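Local coordinates for pleckstrin homology domain-containing family A member 8 (Homo sapiens, PDB 5KDI), which probably transfers simple glycosphingolipids such as glucosylceramide between membranes, holding the lipid in the all-helical pocket of its GLTP-fold domain, at residues 157-162 against 172-177; 1-4 against 8-11. The protein carries 2 engineered substitutions. One frame throughout, in Å; residues are numbered along the deposited sequence.

Contact 1 of 2, residues 157-162 against 172-177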
ATOM      1  N   ASP A 157     -14.517   8.180  12.919  1.00 30.87           N
ATOM      2  CA  ASP A 157     -14.987   7.324  11.839  1.00 32.47           C
ATOM      3  C   ASP A 157     -13.842   6.519  11.287  1.00 26.57           C
ATOM      4  O   ASP A 157     -14.045   5.342  10.873  1.00 27.35           O
ATOM      5  CB  ASP A 157     -15.679   8.132  10.704  1.00 37.96           C
ATOM      6  CG  ASP A 157     -17.098   8.569  11.071  1.00 43.82           C
ATOM      7  OD1 ASP A 157     -17.591   8.232  12.184  1.00 48.14           O
ATOM      8  OD2 ASP A 157     -17.718   9.273  10.247  1.00 54.85           O
ATOM      9  N   PHE A 158     -12.645   7.137  11.223  1.00 26.00           N
ATOM     10  CA  PHE A 158     -11.480   6.434  10.762  1.00 23.64           C
ATOM     11  C   PHE A 158     -11.146   5.233  11.677  1.00 24.83           C
ATOM     12  O   PHE A 158     -11.071   4.111  11.234  1.00 23.93           O
ATOM     13  CB  PHE A 158     -10.279   7.378  10.681  1.00 24.37           C
ATOM     14  CG  PHE A 158      -9.019   6.695  10.269  1.00 23.38           C
ATOM     15  CD1 PHE A 158      -8.855   6.226   8.969  1.00 25.07           C
ATOM     16  CD2 PHE A 158      -7.974   6.562  11.164  1.00 27.48           C
ATOM     17  CE1 PHE A 158      -7.685   5.585   8.572  1.00 29.55           C
ATOM     18  CE2 PHE A 158      -6.778   5.953  10.765  1.00 28.88           C
ATOM     19  CZ  PHE A 158      -6.646   5.436   9.489  1.00 30.55           C
ATOM     20  N   VAL A 159     -10.999   5.466  12.969  1.00 25.91           N
ATOM     21  CA  VAL A 159     -10.668   4.356  13.835  1.00 25.59           C
ATOM     22  C   VAL A 159     -11.821   3.338  13.907  1.00 28.56           C
ATOM     23  O   VAL A 159     -11.572   2.120  14.072  1.00 27.16           O
ATOM     24  CB  VAL A 159     -10.206   4.810  15.219  1.00 26.49           C
ATOM     25  CG1 VAL A 159      -8.892   5.574  15.108  1.00 32.15           C
ATOM     26  CG2 VAL A 159     -11.290   5.627  15.919  1.00 34.92           C
ATOM     27  N   ALA A 160     -13.074   3.794  13.834  1.00 26.76           N
ATOM     28  CA  ALA A 160     -14.207   2.853  13.819  1.00 29.03           C
ATOM     29  C   ALA A 160     -14.083   1.837  12.622  1.00 27.81           C
ATOM     30  O   ALA A 160     -14.545   0.705  12.715  1.00 33.29           O
ATOM     31  CB  ALA A 160     -15.525   3.619  13.726  1.00 33.23           C
ATOM     32  N   ALA A 161     -13.518   2.279  11.492  1.00 24.77           N
ATOM     33  CA  ALA A 161     -13.300   1.420  10.336  1.00 26.28           C
ATOM     34  C   ALA A 161     -12.150   0.416  10.527  1.00 26.88           C
ATOM     35  O   ALA A 161     -11.949  -0.452   9.686  1.00 26.29           O
ATOM     36  CB  ALA A 161     -13.068   2.228   9.051  1.00 26.93           C
ATOM     37  N   LEU A 162     -11.403   0.567  11.616  1.00 25.32           N
ATOM     38  CA  LEU A 162     -10.246  -0.287  11.904  1.00 26.20           C
ATOM     39  C   LEU A 162     -10.467  -1.258  13.072  1.00 24.06           C
ATOM     40  O   LEU A 162      -9.517  -1.963  13.483  1.00 24.47           O
ATOM     41  CB  LEU A 162      -9.035   0.559  12.194  1.00 25.07           C
ATOM     42  CG  LEU A 162      -8.695   1.548  11.063  1.00 22.78           C
ATOM     43  CD1 LEU A 162      -7.685   2.533  11.559  1.00 25.83           C
ATOM     44  CD2 LEU A 162      -8.271   0.788   9.824  1.00 22.87           C
ATOM     45  N   GLU A 172      -9.546   1.944  25.852  1.00 35.01           N
ATOM     46  CA  GLU A 172      -8.106   2.216  25.881  1.00 32.14           C
ATOM     47  C   GLU A 172      -7.305   1.062  25.217  1.00 41.04           C
ATOM     48  O   GLU A 172      -6.269   1.308  24.585  1.00 39.33           O
ATOM     49  CB  GLU A 172      -7.594   2.456  27.322  1.00 38.45           C
ATOM     50  CG  GLU A 172      -6.128   2.892  27.364  1.00 40.46           C
ATOM     51  CD  GLU A 172      -5.607   3.081  28.767  1.00 57.10           C
ATOM     52  OE1 GLU A 172      -5.731   2.153  29.611  1.00 47.53           O
ATOM     53  OE2 GLU A 172      -5.059   4.169  29.010  1.00 74.17           O
ATOM     54  N   ALA A 173      -7.763  -0.187  25.422  1.00 35.31           N
ATOM     55  CA  ALA A 173      -7.111  -1.401  24.872  1.00 37.04           C
ATOM     56  C   ALA A 173      -6.941  -1.313  23.362  1.00 33.46           C
ATOM     57  O   ALA A 173      -5.963  -1.844  22.765  1.00 28.89           O
ATOM     58  CB  ALA A 173      -7.898  -2.664  25.246  1.00 44.13           C
ATOM     59  N   PHE A 174      -7.859  -0.575  22.723  1.00 33.63           N
ATOM     60  CA  PHE A 174      -7.790  -0.454  21.278  1.00 32.63           C
ATOM     61  C   PHE A 174      -6.688   0.487  20.867  1.00 29.86           C
ATOM     62  O   PHE A 174      -5.975   0.174  19.930  1.00 32.95           O
ATOM     63  CB  PHE A 174      -9.174  -0.013  20.715  1.00 31.05           C
ATOM     64  CG  PHE A 174      -9.137   0.282  19.247  1.00 32.30           C
ATOM     65  CD1 PHE A 174      -9.269  -0.767  18.331  1.00 34.26           C
ATOM     66  CD2 PHE A 174      -8.909   1.576  18.763  1.00 31.16           C
ATOM     67  CE1 PHE A 174      -9.205  -0.546  16.973  1.00 38.92           C
ATOM     68  CE2 PHE A 174      -8.874   1.817  17.391  1.00 34.61           C
ATOM     69  CZ  PHE A 174      -9.000   0.743  16.499  1.00 32.24           C
ATOM     70  N   SER A 175      -6.566   1.623  21.568  1.00 32.14           N
ATOM     71  CA  SER A 175      -5.494   2.575  21.298  1.00 30.51           C
ATOM     72  C   SER A 175      -4.132   1.912  21.486  1.00 33.12           C
ATOM     73  O   SER A 175      -3.215   2.123  20.694  1.00 32.09           O
ATOM     74  CB  SER A 175      -5.543   3.786  22.210  1.00 33.80           C
ATOM     75  OG  SER A 175      -6.640   4.577  21.859  1.00 48.36           O
ATOM     76  N   ILE A 176      -4.020   1.146  22.572  1.00 29.60           N
ATOM     77  CA  ILE A 176      -2.813   0.346  22.827  1.00 32.39           C
ATOM     78  C   ILE A 176      -2.601  -0.675  21.685  1.00 30.18           C
ATOM     79  O   ILE A 176      -1.473  -0.889  21.211  1.00 31.09           O
ATOM     80  CB  ILE A 176      -2.868  -0.391  24.222  1.00 39.59           C
ATOM     81  CG1 ILE A 176      -3.107   0.618  25.360  1.00 46.11           C
ATOM     82  CG2 ILE A 176      -1.656  -1.261  24.430  1.00 43.31           C
ATOM     83  CD1 ILE A 176      -2.299   1.873  25.261  1.00 51.25           C
ATOM     84  N   GLY A 177      -3.683  -1.336  21.278  1.00 29.39           N
ATOM     85  CA  GLY A 177      -3.616  -2.326  20.211  1.00 28.05           C
ATOM     86  C   GLY A 177      -3.241  -1.756  18.854  1.00 29.71           C
ATOM     87  O   GLY A 177      -2.465  -2.368  18.103  1.00 27.02           O
TER
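The end of helix 155-160 and the turn after it face the start of helix 172-202 at a distance, V159 CA lying 9.3 Å from S175 CA. One ring spans the gap. F174 reaches across with CG turned anti to its backbone N (chi1 174°), which sends the ring out from the helix toward V159 and L162. The far end of the ring does the touching. F174 CE2 lies 3.9 Å from V159 CB. V159 meets the ring through CB and through its carbonyl oxygen: V159 O is 3.8 Å from F174 CZ, placed obliquely to the ring plane. On the other side of CZ, F174 CE1 lies 3.8 Å from L162 O, which sits at the ring edge and in its plane. L162 CB touches more loosely, 4.3 Å from F174 CZ. Behind this layer L162 CD1 rests on one face of the F158 ring, offset toward the rim. The two carbonyls have other partners: V159 O accepts from L162 N at 2.9 Å, and the backbone of L162 pairs with F3. T2 and T163 also touch F174, and the lipid touches L162. No hydrogen bond joins the two segments. The contact rests on van der Waals packing. L162 O, at the weakly positive ring edge, may add a small electrostatic attraction. The contact packs helix 172-202 against a wall residue of the glycolipid pocket.

Contact 2 of 2, residues 1-4 against 8-11. With 6S8 ((~{Z})-~{N}-[(~{E},2~{S},3~{R})-1-[(2~{R},3~{R},4~{S},5~{R},6~{R})-6-(hydroxymethyl)-3,4,5-tris(oxidanyl)oxan-2-yl]oxy-3-oxidanyl-octadec-4-en-2-yl]octadec-9-enamide), chain C.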
ATOM      1  N   PRO A   1      -7.556  -7.078  19.291  1.00 33.55           N
ATOM      2  CA  PRO A   1      -6.949  -6.929  17.963  1.00 32.96           C
ATOM      3  C   PRO A   1      -7.467  -5.704  17.210  1.00 31.28           C
ATOM      4  O   PRO A   1      -8.470  -5.133  17.585  1.00 31.32           O
ATOM      5  CB  PRO A   1      -7.427  -8.173  17.238  1.00 34.86           C
ATOM      6  CG  PRO A   1      -8.766  -8.512  17.853  1.00 47.20           C
ATOM      7  CD  PRO A   1      -8.731  -7.971  19.268  1.00 40.05           C
ATOM      8  N   THR A   2      -6.764  -5.349  16.139  1.00 28.16           N
ATOM      9  CA  THR A   2      -7.185  -4.306  15.251  1.00 24.93           C
ATOM     10  C   THR A   2      -7.137  -4.820  13.802  1.00 24.27           C
ATOM     11  O   THR A   2      -6.620  -5.916  13.533  1.00 24.95           O
ATOM     12  CB  THR A   2      -6.356  -3.021  15.325  1.00 25.32           C
ATOM     13  OG1 THR A   2      -5.160  -3.258  14.606  1.00 25.32           O
ATOM     14  CG2 THR A   2      -6.075  -2.489  16.806  1.00 28.77           C
ATOM     15  N   PHE A   3      -7.674  -4.016  12.869  1.00 23.89           N
ATOM     16  CA  PHE A   3      -7.548  -4.329  11.478  1.00 21.18           C
ATOM     17  C   PHE A   3      -6.118  -4.781  11.118  1.00 22.16           C
ATOM     18  O   PHE A   3      -5.911  -5.704  10.281  1.00 22.88           O
ATOM     19  CB  PHE A   3      -7.894  -3.079  10.639  1.00 22.95           C
ATOM     20  CG  PHE A   3      -7.402  -3.125   9.196  1.00 21.72           C
ATOM     21  CD1 PHE A   3      -8.085  -3.862   8.242  1.00 25.90           C
ATOM     22  CD2 PHE A   3      -6.203  -2.523   8.803  1.00 23.88           C
ATOM     23  CE1 PHE A   3      -7.654  -3.980   6.934  1.00 25.53           C
ATOM     24  CE2 PHE A   3      -5.746  -2.614   7.474  1.00 23.45           C
ATOM     25  CZ  PHE A   3      -6.481  -3.346   6.538  1.00 22.75           C
ATOM     26  N   PHE A   4      -5.115  -4.076  11.683  1.00 21.81           N
ATOM     27  CA  PHE A   4      -3.728  -4.271  11.293  1.00 21.07           C
ATOM     28  C   PHE A   4      -3.116  -5.566  11.719  1.00 27.36           C
ATOM     29  O   PHE A   4      -2.032  -5.919  11.182  1.00 32.80           O
ATOM     30  CB  PHE A   4      -2.886  -3.099  11.795  1.00 21.33           C
ATOM     31  CG  PHE A   4      -3.290  -1.786  11.243  1.00 23.73           C
ATOM     32  CD1 PHE A   4      -2.987  -1.463   9.938  1.00 23.31           C
ATOM     33  CD2 PHE A   4      -4.026  -0.897  12.000  1.00 23.49           C
ATOM     34  CE1 PHE A   4      -3.399  -0.258   9.393  1.00 24.51           C
ATOM     35  CE2 PHE A   4      -4.424   0.312  11.473  1.00 28.44           C
ATOM     36  CZ  PHE A   4      -4.119   0.631  10.170  1.00 27.43           C
ATOM     37  N   ASN A   8      -3.957 -12.206   7.038  1.00 27.61           N
ATOM     38  CA  ASN A   8      -3.461 -11.775   5.692  1.00 29.07           C
ATOM     39  C   ASN A   8      -3.193 -10.288   5.596  1.00 24.16           C
ATOM     40  O   ASN A   8      -2.680  -9.832   4.568  1.00 24.35           O
ATOM     41  CB  ASN A   8      -4.428 -12.220   4.554  1.00 28.73           C
ATOM     42  CG  ASN A   8      -4.640 -13.698   4.535  1.00 33.83           C
ATOM     43  OD1 ASN A   8      -3.664 -14.489   4.506  1.00 43.88           O
ATOM     44  ND2 ASN A   8      -5.918 -14.101   4.637  1.00 40.03           N
ATOM     45  N   THR A   9      -3.506  -9.502   6.633  1.00 23.14           N
ATOM     46  CA  THR A   9      -3.375  -8.071   6.517  1.00 21.43           C
ATOM     47  C   THR A   9      -1.964  -7.570   6.689  1.00 21.10           C
ATOM     48  O   THR A   9      -1.459  -6.764   5.860  1.00 23.47           O
ATOM     49  CB  THR A   9      -4.312  -7.349   7.472  1.00 22.09           C
ATOM     50  OG1 THR A   9      -5.671  -7.701   7.147  1.00 25.74           O
ATOM     51  CG2 THR A   9      -4.115  -5.863   7.500  1.00 23.12           C
ATOM     52  N   SER A  10      -1.282  -7.988   7.745  1.00 19.27           N
ATOM     53  CA  SER A  10      -0.037  -7.311   8.067  1.00 17.62           C
ATOM     54  C   SER A  10       1.196  -7.725   7.236  1.00 18.17           C
ATOM     55  O   SER A  10       1.569  -8.900   7.104  1.00 19.38           O
ATOM     56  CB  SER A  10       0.325  -7.479   9.542  1.00 21.70           C
ATOM     57  OG  SER A  10       1.380  -6.595   9.845  1.00 19.90           O
ATOM     58  N   PHE A  11       1.884  -6.702   6.786  1.00 18.29           N
ATOM     59  CA  PHE A  11       3.189  -6.898   6.210  1.00 17.42           C
ATOM     60  C   PHE A  11       4.205  -7.604   7.157  1.00 17.16           C
ATOM     61  O   PHE A  11       5.114  -8.298   6.732  1.00 18.00           O
ATOM     62  CB  PHE A  11       3.760  -5.571   5.745  1.00 18.73           C
ATOM     63  CG  PHE A  11       3.008  -4.954   4.613  1.00 19.81           C
ATOM     64  CD1 PHE A  11       3.305  -5.314   3.330  1.00 17.72           C
ATOM     65  CD2 PHE A  11       1.930  -4.088   4.868  1.00 20.11           C
ATOM     66  CE1 PHE A  11       2.565  -4.786   2.257  1.00 19.67           C
ATOM     67  CE2 PHE A  11       1.225  -3.553   3.822  1.00 21.18           C
ATOM     68  CZ  PHE A  11       1.533  -3.928   2.518  1.00 21.03           C
TER
HETATM   69  C1  6S8 C 601      -1.468   6.444 -11.731  1.00 21.28           C
HETATM   70  C2  6S8 C 601      -2.086   7.055 -10.494  1.00 21.46           C
HETATM   71  N2  6S8 C 601      -1.939   6.119  -9.388  1.00 20.64           N
HETATM   72  C3  6S8 C 601      -3.594   7.340 -10.752  1.00 25.68           C
HETATM   73  O3  6S8 C 601      -3.662   8.209 -11.903  1.00 30.41           O
HETATM   74  C4  6S8 C 601      -4.200   7.979  -9.557  1.00 23.94           C
HETATM   75  C5  6S8 C 601      -5.212   7.398  -8.907  1.00 29.02           C
HETATM   76  C6  6S8 C 601      -5.920   7.948  -7.701  1.00 32.02           C
HETATM   77  C7  6S8 C 601      -5.399   9.225  -7.092  1.00 37.44           C
HETATM   78  C8  6S8 C 601      -6.573   9.747  -6.312  1.00 44.50           C
HETATM   79  C9  6S8 C 601      -6.032  10.519  -5.166  1.00 45.28           C
HETATM   80  C10 6S8 C 601      -5.597   9.558  -4.092  1.00 38.89           C
HETATM   81  C11 6S8 C 601      -6.442   9.746  -2.818  1.00 40.96           C
HETATM   82  C12 6S8 C 601      -5.629   9.281  -1.623  1.00 45.28           C
HETATM   83  C13 6S8 C 601      -6.319   8.295  -0.692  1.00 53.47           C
HETATM   84  C14 6S8 C 601      -7.346   8.891   0.257  1.00 40.01           C
HETATM   85  C15 6S8 C 601      -7.374   8.145   1.600  1.00 45.66           C
HETATM   86  C16 6S8 C 601      -8.722   7.717   2.151  1.00 44.08           C
HETATM   87  C17 6S8 C 601      -9.127   8.158   3.566  1.00 44.44           C
HETATM   88  C18 6S8 C 601      -8.315   7.589   4.720  1.00 40.06           C
HETATM   89  C1A 6S8 C 601      -1.218   4.270 -12.732  1.00 21.49           C
HETATM   90  O1A 6S8 C 601      -2.061   5.193 -12.077  1.00 23.08           O
HETATM   91  C2A 6S8 C 601      -1.734   2.875 -12.518  1.00 21.92           C
HETATM   92  O2A 6S8 C 601      -1.704   2.595 -11.105  1.00 20.65           O
HETATM   93  C3A 6S8 C 601      -0.974   1.853 -13.363  1.00 21.93           C
HETATM   94  O3A 6S8 C 601      -1.595   0.594 -13.241  1.00 24.16           O
HETATM   95  C4A 6S8 C 601      -0.938   2.316 -14.806  1.00 25.23           C
HETATM   96  O4A 6S8 C 601      -2.204   2.131 -15.436  1.00 32.55           O
HETATM   97  O5A 6S8 C 601      -0.161   5.658 -16.342  1.00 44.65           O
HETATM   98  C5M 6S8 C 601      -0.433   3.745 -14.887  1.00 25.43           C
HETATM   99  C6A 6S8 C 601      -0.424   4.240 -16.310  1.00 32.81           C
HETATM  100  O6A 6S8 C 601      -1.287   4.586 -14.106  1.00 24.30           O
HETATM  101  CAA 6S8 C 601      -1.356   6.440  -8.243  1.00 21.73           C
HETATM  102  OAA 6S8 C 601      -0.792   7.507  -8.014  1.00 26.78           O
HETATM  103  CAB 6S8 C 601      -1.372   5.341  -7.224  1.00 26.44           C
HETATM  104  CAC 6S8 C 601      -2.744   5.683  -6.571  1.00 29.31           C
HETATM  105  CAD 6S8 C 601      -2.572   5.794  -5.119  1.00 44.47           C
HETATM  106  CAE 6S8 C 601      -3.423   4.709  -4.522  1.00 36.54           C
HETATM  107  CAF 6S8 C 601      -3.230   4.833  -3.018  1.00 30.30           C
HETATM  108  CAG 6S8 C 601      -2.935   3.457  -2.394  1.00 42.56           C
HETATM  109  CAH 6S8 C 601      -3.629   3.309  -1.035  1.00 49.00           C
HETATM  110  CAI 6S8 C 601      -2.951   4.258  -0.091  1.00 38.14           C
HETATM  111  CAJ 6S8 C 601      -3.593   4.969   0.840  1.00 43.39           C
HETATM  112  CAK 6S8 C 601      -5.062   4.904   1.113  1.00 54.93           C
HETATM  113  CAL 6S8 C 601      -5.093   5.419   2.557  1.00 57.10           C
HETATM  114  CAM 6S8 C 601      -6.325   5.018   3.341  1.00 65.89           C
HETATM  115  CAN 6S8 C 601      -6.447   3.524   3.400  1.00 50.60           C
HETATM  116  CAO 6S8 C 601      -7.171   3.121   4.663  1.00 40.09           C
HETATM  117  CAP 6S8 C 601      -6.232   2.817   5.798  1.00 45.18           C
HETATM  118  CAQ 6S8 C 601      -6.538   1.497   6.428  1.00 48.69           C
HETATM  119  CAR 6S8 C 601      -5.252   0.904   6.843  1.00 41.99           C
HETATM  120  O   HOH W   1       0.384  -5.745  12.792  1.00 24.92           O
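F3 and T9 meet through a methyl group set over an aromatic face, beside the end of a lipid chain. T9 CG2 lies 3.9 Å from the centroid of the F3 ring and 25° off the ring normal, a CH-pi contact displaced toward the rim. The two side chains cross at about a right angle. The same methyl is also close to the backbone, T9 CG2 lying 3.3 Å from F3 O. T9 owes this to its first torsion (chi1 -61°), which puts CG2 anti to the backbone N and OG1 beside that N. T9 OG1 is hydrogen-bonded to T6 OG1, and F3 O also bonds to T6 OG1, so T6 ties the two residues together from between the segments.

F3 presents an edge to one face of the F4 ring, the planes close to perpendicular. F3 CD2 sits over that face, and F4 CE1 lies in the plane of F3 at its edge. Both rings meet the last carbon of the acyl chain of the glycolipid. Lipid CAR is 3.4 Å from F4 CE1. Lipid CAR is also 3.6 Å from F3 CE2, and it approaches each ring obliquely. F3 and F4 thus line the pocket where the acyl chain ends.

Further along, S10 CB lies 3.3 Å from F4 O. A water bridges the polar atoms here: it donates to F4 O and accepts from S10 OG, which also bonds to S12 OG. T2 OG1 accepts from F4 N at 3.0 Å, an ST turn, and is held in addition by D181.

Both segments precede helix 24-32 and fold back on each other. Helix 172-202 borders them through D181, L182 and Y185, Y185 meeting F4 edge-to-face. L111 of helix 93-115 touches F4, and T9 O bonds to S30 of helix 24-32.

Overall arrangement
Contact 2 comes first along the chain, and contact 1 lies wholly after it. Their centres are 12 Å apart, on the same side of the chain's centre, and the two touch. L162 O and F3 N, 2.8 Å apart, probably form a hydrogen bond. T2 CG2 packs on F174 CE1 at 3.7 Å and also against G177. The N-terminal segment thus runs between the end of helix 155-160 and the start of helix 172-202. Helix 172-202 carries one side of contact 1 and borders contact 2. Both contacts supply residues to the glycolipid pocket, L162 from contact 1 and F3 and F4 from contact 2.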